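Long-range contacts in peptide chain release factor subunit 1 (Methanosarcina mazei, PDB 3IR9), which probably directs termination of nascent peptide synthesis in response to the codons UAA, UAG and UGA, the present chain being its C-terminal domain: residues 82-87 against 107-112; 61-66 against 158-163. All coordinates share one frame; numbering follows the deposited sequence.

Interaction 1 (82-87 against 107-112). With ZN (zinc ion), chain C.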
loop_
_atom_site.group_PDB
_atom_site.type_symbol
_atom_site.label_atom_id
_atom_site.label_comp_id
_atom_site.label_asym_id
_atom_site.label_seq_id
_atom_site.Cartn_x
_atom_site.Cartn_y
_atom_site.Cartn_z
ATOM N N SER A 82 9.946 -24.983 32.351
ATOM C CA SER A 82 8.871 -24.878 33.325
ATOM C C SER A 82 9.291 -25.228 34.754
ATOM O O SER A 82 8.514 -25.042 35.690
ATOM C CB SER A 82 7.700 -25.759 32.889
ATOM O OG SER A 82 8.152 -27.034 32.471
ATOM N N VAL A 83 10.508 -25.739 34.927
ATOM C CA VAL A 83 10.998 -26.068 36.266
ATOM C C VAL A 83 12.376 -25.470 36.580
ATOM O O VAL A 83 12.528 -24.727 37.551
ATOM C CB VAL A 83 10.981 -27.596 36.545
ATOM C CG1 VAL A 83 9.709 -28.222 35.997
ATOM C CG2 VAL A 83 12.199 -28.280 35.961
ATOM N N CYS A 84 13.375 -25.785 35.764
ATOM C CA CYS A 84 14.717 -25.286 36.026
ATOM C C CYS A 84 14.923 -23.937 35.333
ATOM O O CYS A 84 14.008 -23.403 34.699
ATOM C CB CYS A 84 15.795 -26.327 35.658
ATOM S SG CYS A 84 16.507 -26.267 33.993
ATOM N N GLY A 85 16.116 -23.378 35.482
ATOM C CA GLY A 85 16.392 -22.049 34.977
ATOM C C GLY A 85 16.785 -21.994 33.516
ATOM O O GLY A 85 17.301 -20.979 33.050
ATOM N N TYR A 86 16.542 -23.073 32.782
ATOM C CA TYR A 86 16.902 -23.085 31.367
ATOM C C TYR A 86 16.076 -22.085 30.552
ATOM O O TYR A 86 14.877 -21.919 30.787
ATOM C CB TYR A 86 16.772 -24.492 30.763
ATOM C CG TYR A 86 17.143 -24.523 29.294
ATOM C CD1 TYR A 86 18.474 -24.489 28.894
ATOM C CD2 TYR A 86 16.166 -24.554 28.307
ATOM C CE1 TYR A 86 18.823 -24.492 27.553
ATOM C CE2 TYR A 86 16.506 -24.563 26.958
ATOM C CZ TYR A 86 17.839 -24.534 26.587
ATOM O OH TYR A 86 18.193 -24.549 25.253
ATOM N N GLU A 87 16.727 -21.415 29.604
ATOM C CA GLU A 87 16.036 -20.563 28.635
ATOM C C GLU A 87 16.840 -20.437 27.343
ATOM O O GLU A 87 18.048 -20.674 27.318
ATOM C CB GLU A 87 15.753 -19.166 29.206
ATOM C CG GLU A 87 16.771 -18.110 28.782
ATOM C CD GLU A 87 16.477 -16.728 29.342
ATOM O OE1 GLU A 87 16.980 -15.739 28.768
ATOM O OE2 GLU A 87 15.751 -16.629 30.357
ATOM N N PRO A 107 16.767 -29.577 27.580
ATOM C CA PRO A 107 18.002 -30.335 27.374
ATOM C C PRO A 107 18.803 -30.383 28.670
ATOM O O PRO A 107 19.859 -31.008 28.724
ATOM C CB PRO A 107 18.732 -29.522 26.298
ATOM C CG PRO A 107 17.676 -28.610 25.713
ATOM C CD PRO A 107 16.784 -28.298 26.857
ATOM N N LYS A 108 18.282 -29.738 29.710
ATOM C CA LYS A 108 18.936 -29.709 31.013
ATOM C C LYS A 108 18.301 -30.676 32.014
ATOM O O LYS A 108 19.004 -31.461 32.648
ATOM C CB LYS A 108 18.933 -28.289 31.583
ATOM C CG LYS A 108 19.970 -27.387 30.957
ATOM C CD LYS A 108 21.365 -27.861 31.323
ATOM C CE LYS A 108 22.428 -27.195 30.463
ATOM N NZ LYS A 108 23.729 -27.911 30.576
ATOM N N CYS A 109 16.979 -30.619 32.153
ATOM C CA CYS A 109 16.279 -31.427 33.154
ATOM C C CYS A 109 15.193 -32.308 32.544
ATOM O O CYS A 109 14.537 -33.087 33.242
ATOM C CB CYS A 109 15.661 -30.530 34.221
ATOM S SG CYS A 109 14.075 -29.833 33.748
ATOM N N GLY A 110 15.000 -32.174 31.240
ATOM C CA GLY A 110 14.039 -32.997 30.535
ATOM C C GLY A 110 12.584 -32.603 30.708
ATOM O O GLY A 110 11.699 -33.310 30.235
ATOM N N SER A 111 12.326 -31.484 31.379
ATOM C CA SER A 111 10.959 -30.992 31.535
ATOM C C SER A 111 10.483 -30.288 30.269
ATOM O O SER A 111 11.292 -29.908 29.420
ATOM C CB SER A 111 10.864 -30.029 32.717
ATOM O OG SER A 111 11.156 -30.692 33.928
ATOM N N SER A 112 9.170 -30.108 30.146
ATOM C CA SER A 112 8.603 -29.435 28.981
ATOM C C SER A 112 8.957 -27.952 28.980
ATOM O O SER A 112 8.711 -27.238 29.953
ATOM C CB SER A 112 7.081 -29.616 28.924
ATOM O OG SER A 112 6.545 -29.141 27.698
HETATM ZN ZN ZN C . 14.740 -27.825 32.830
#
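The hydroxyl of Ser82 donates across the gap to the carbonyl of Ser112, OG to O 2.6 Å, arriving in the carbonyl plane with a C=O...donor angle of 149°. One residue on from Ser82 and one back from Ser112, Val83 CG2 meets Ser111 OG and lies 3.3 Å from Cys109 SG. That sulfur is a zinc ligand, with SG to zinc at 2.3 Å, and the backbone N of Ser111 folds back to it in a weak hydrogen bond. Cys84 SG reaches the same ion at a longer 2.6 Å and likewise receives a weak hydrogen bond from its own loop, from Tyr86 N. Cys81 and Cys106 complete the site; the CxxC spacing of each pair and the N-H...S contact back to its second cysteine are consistent with zinc knuckles, and these contacts would be expected to temper the thiolate charge. Beside the metal, Tyr86 places CG anti to its backbone N (chi1 -180°), which brings one ring face under Pro107; CD of the proline sits 4.0 Å from the ring centroid in a CH-pi contact. This exposed pair of loops resembles a zinc ribbon: 82-87 turns strand 75-81 into strand 87-92, while 107-112 leads into strand 113-120, all at one end of the three-stranded antiparallel sheet.

Interaction 2 (61-66 against 158-163)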
loop_
_atom_site.group_PDB
_atom_site.type_symbol
_atom_site.label_atom_id
_atom_site.label_comp_id
_atom_site.label_asym_id
_atom_site.label_seq_id
_atom_site.Cartn_x
_atom_site.Cartn_y
_atom_site.Cartn_z
ATOM N N ASN A 61 23.873 0.021 24.670
ATOM C CA ASN A 61 23.568 1.430 24.453
ATOM C C ASN A 61 24.567 2.119 23.539
ATOM O O ASN A 61 24.738 3.335 23.612
ATOM C CB ASN A 61 23.536 2.154 25.799
ATOM C CG ASN A 61 22.828 1.352 26.869
ATOM O OD1 ASN A 61 21.656 1.005 26.728
ATOM N ND2 ASN A 61 23.537 1.052 27.948
ATOM N N SER A 62 25.226 1.340 22.685
ATOM C CA SER A 62 26.278 1.865 21.810
ATOM C C SER A 62 25.774 2.344 20.446
ATOM O O SER A 62 26.543 2.890 19.651
ATOM C CB SER A 62 27.387 0.826 21.610
ATOM O OG SER A 62 26.940 -0.276 20.837
ATOM N N VAL A 63 24.489 2.145 20.177
ATOM C CA VAL A 63 23.939 2.470 18.863
ATOM C C VAL A 63 23.430 3.907 18.772
ATOM O O VAL A 63 22.486 4.298 19.461
ATOM C CB VAL A 63 22.844 1.462 18.433
ATOM C CG1 VAL A 63 21.965 2.045 17.331
ATOM C CG2 VAL A 63 23.490 0.155 17.989
ATOM N N ASP A 64 24.080 4.689 17.919
ATOM C CA ASP A 64 23.658 6.055 17.658
ATOM C C ASP A 64 22.472 6.070 16.705
ATOM O O ASP A 64 21.460 6.718 16.982
ATOM C CB ASP A 64 24.807 6.877 17.070
ATOM C CG ASP A 64 24.461 8.345 16.942
ATOM O OD1 ASP A 64 23.591 8.816 17.710
ATOM O OD2 ASP A 64 25.057 9.022 16.076
ATOM N N VAL A 65 22.608 5.351 15.588
ATOM C CA VAL A 65 21.555 5.243 14.575
ATOM C C VAL A 65 21.258 3.782 14.215
ATOM O O VAL A 65 22.169 3.018 13.897
ATOM C CB VAL A 65 21.937 5.979 13.273
ATOM C CG1 VAL A 65 20.818 5.858 12.256
ATOM C CG2 VAL A 65 22.254 7.440 13.545
ATOM N N LEU A 66 19.981 3.404 14.260
ATOM C CA LEU A 66 19.562 2.039 13.940
ATOM C C LEU A 66 18.845 1.960 12.594
ATOM O O LEU A 66 17.920 2.726 12.332
ATOM C CB LEU A 66 18.654 1.491 15.042
ATOM C CG LEU A 66 18.006 0.123 14.820
ATOM C CD1 LEU A 66 19.052 -0.992 14.706
ATOM C CD2 LEU A 66 17.014 -0.161 15.942
ATOM N N ALA A 158 23.560 -0.388 11.489
ATOM C CA ALA A 158 23.685 0.616 12.532
ATOM C C ALA A 158 24.993 1.389 12.439
ATOM O O ALA A 158 26.049 0.823 12.157
ATOM C CB ALA A 158 23.532 -0.017 13.919
ATOM N N ILE A 159 24.899 2.696 12.655
ATOM C CA ILE A 159 26.069 3.519 12.892
ATOM C C ILE A 159 26.233 3.618 14.402
ATOM O O ILE A 159 25.267 3.862 15.128
ATOM C CB ILE A 159 25.898 4.919 12.291
ATOM C CG1 ILE A 159 25.671 4.819 10.780
ATOM C CG2 ILE A 159 27.105 5.782 12.610
ATOM C CD1 ILE A 159 25.116 6.088 10.166
ATOM N N LEU A 160 27.453 3.409 14.878
ATOM C CA LEU A 160 27.700 3.367 16.309
ATOM C C LEU A 160 28.212 4.708 16.830
ATOM O O LEU A 160 28.704 5.539 16.065
ATOM C CB LEU A 160 28.693 2.247 16.640
ATOM C CG LEU A 160 28.464 0.931 15.895
ATOM C CD1 LEU A 160 29.455 -0.137 16.344
ATOM C CD2 LEU A 160 27.030 0.462 16.087
ATOM N N ARG A 161 28.077 4.913 18.135
ATOM C CA ARG A 161 28.591 6.110 18.789
ATOM C C ARG A 161 30.102 6.006 18.955
ATOM O O ARG A 161 30.825 6.999 18.847
ATOM C CB ARG A 161 27.917 6.303 20.149
ATOM C CG ARG A 161 26.471 6.768 20.069
ATOM C CD ARG A 161 25.722 6.506 21.366
ATOM N NE ARG A 161 24.383 7.092 21.350
ATOM C CZ ARG A 161 23.365 6.659 22.086
ATOM N NH1 ARG A 161 23.522 5.626 22.902
ATOM N NH2 ARG A 161 22.186 7.263 22.003
ATOM N N TYR A 162 30.566 4.785 19.207
ATOM C CA TYR A 162 31.993 4.490 19.339
ATOM C C TYR A 162 32.360 3.105 18.767
ATOM O O TYR A 162 31.484 2.317 18.394
ATOM C CB TYR A 162 32.466 4.651 20.803
ATOM C CG TYR A 162 31.625 3.945 21.867
ATOM C CD1 TYR A 162 32.106 2.818 22.535
ATOM C CD2 TYR A 162 30.365 4.418 22.222
ATOM C CE1 TYR A 162 31.350 2.176 23.509
ATOM C CE2 TYR A 162 29.603 3.780 23.197
ATOM C CZ TYR A 162 30.101 2.660 23.837
ATOM O OH TYR A 162 29.348 2.022 24.804
ATOM N N ASN A 163 33.657 2.823 18.683
ATOM C CA ASN A 163 34.128 1.524 18.197
ATOM C C ASN A 163 34.195 0.487 19.316
ATOM O O ASN A 163 35.125 0.484 20.121
ATOM C CB ASN A 163 35.497 1.654 17.510
ATOM C CG ASN A 163 35.955 0.358 16.850
ATOM O OD1 ASN A 163 35.202 -0.617 16.768
ATOM N ND2 ASN A 163 37.198 0.348 16.368
#
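Ile159 O takes two backbone donors from the other strand: a straight bond from Val65 N at 3.1 Å (N-H...O angle 180°) and a weak, bent one from Asp64 N. Two consecutive residues facing one define a classic beta bulge. Ile159 N returns a bond to Val65 O at 3.0 Å, completing the antiparallel hydrogen-bonded pair. Beyond the bulge, Arg161 N meets Ser62 O at 3.0 Å, nearly straight at 174°, and the arginine side chain then runs back over the bulged strand. Its CG packs 3.4 Å from Asp64 CB, and the extended chain carries the guanidinium over Val63 O, which lies 3.6 Å from Arg161 CZ and above the centre of the plane. Asn61 O lies at the edge in that plane, where Arg161 NH1 makes a weak hydrogen bond to it at 2.7 Å. Arg161 NH2 is hydrogen-bonded to Ser132 O. Asp64 OD1 stays 4.1 Å from Arg161 NE, too far for a salt bridge.

Further out, Asn61, with positive phi, is the C-prime residue of the Schellman motif ending helix 51-58. Val65 and Ile159 project to one face of the sheet, where helix 10-41 packs on Ile159 and Tyr4 of the second subunit on Val65. Leu66 and Ala158 project to the other, against Val54, with helix 121-131 also meeting Leu66. Chemically, Arg161's charge, near the carbonyls of Asn61, Val63 and Ser132, would be expected to favour these main-chain oxygens, tying the end of helix 51-58 and the loop at Ser132 to the residue after strand 156-160.

Interactions 1 and 2 belong to one chain but to different sheets: their centres are 36 Å apart and their nearest atoms about 18 Å. Interaction 2 joins the two central strands, 63-69 and 156-160, of the four-stranded mixed sheet flanked by helices. Interaction 1 lies at the far tip of the three-stranded antiparallel sheet. Along the chain the order is 61-66, 82-87, 107-112, 158-163, so the zinc-bearing hairpin region is an excursion that leaves the alpha/beta core after strand 63-69 and comes back through strand 113-120 into helix 121-131. This topology is consistent with a minidomain within eRF1 domain 3, here carrying a zinc ion at its tip.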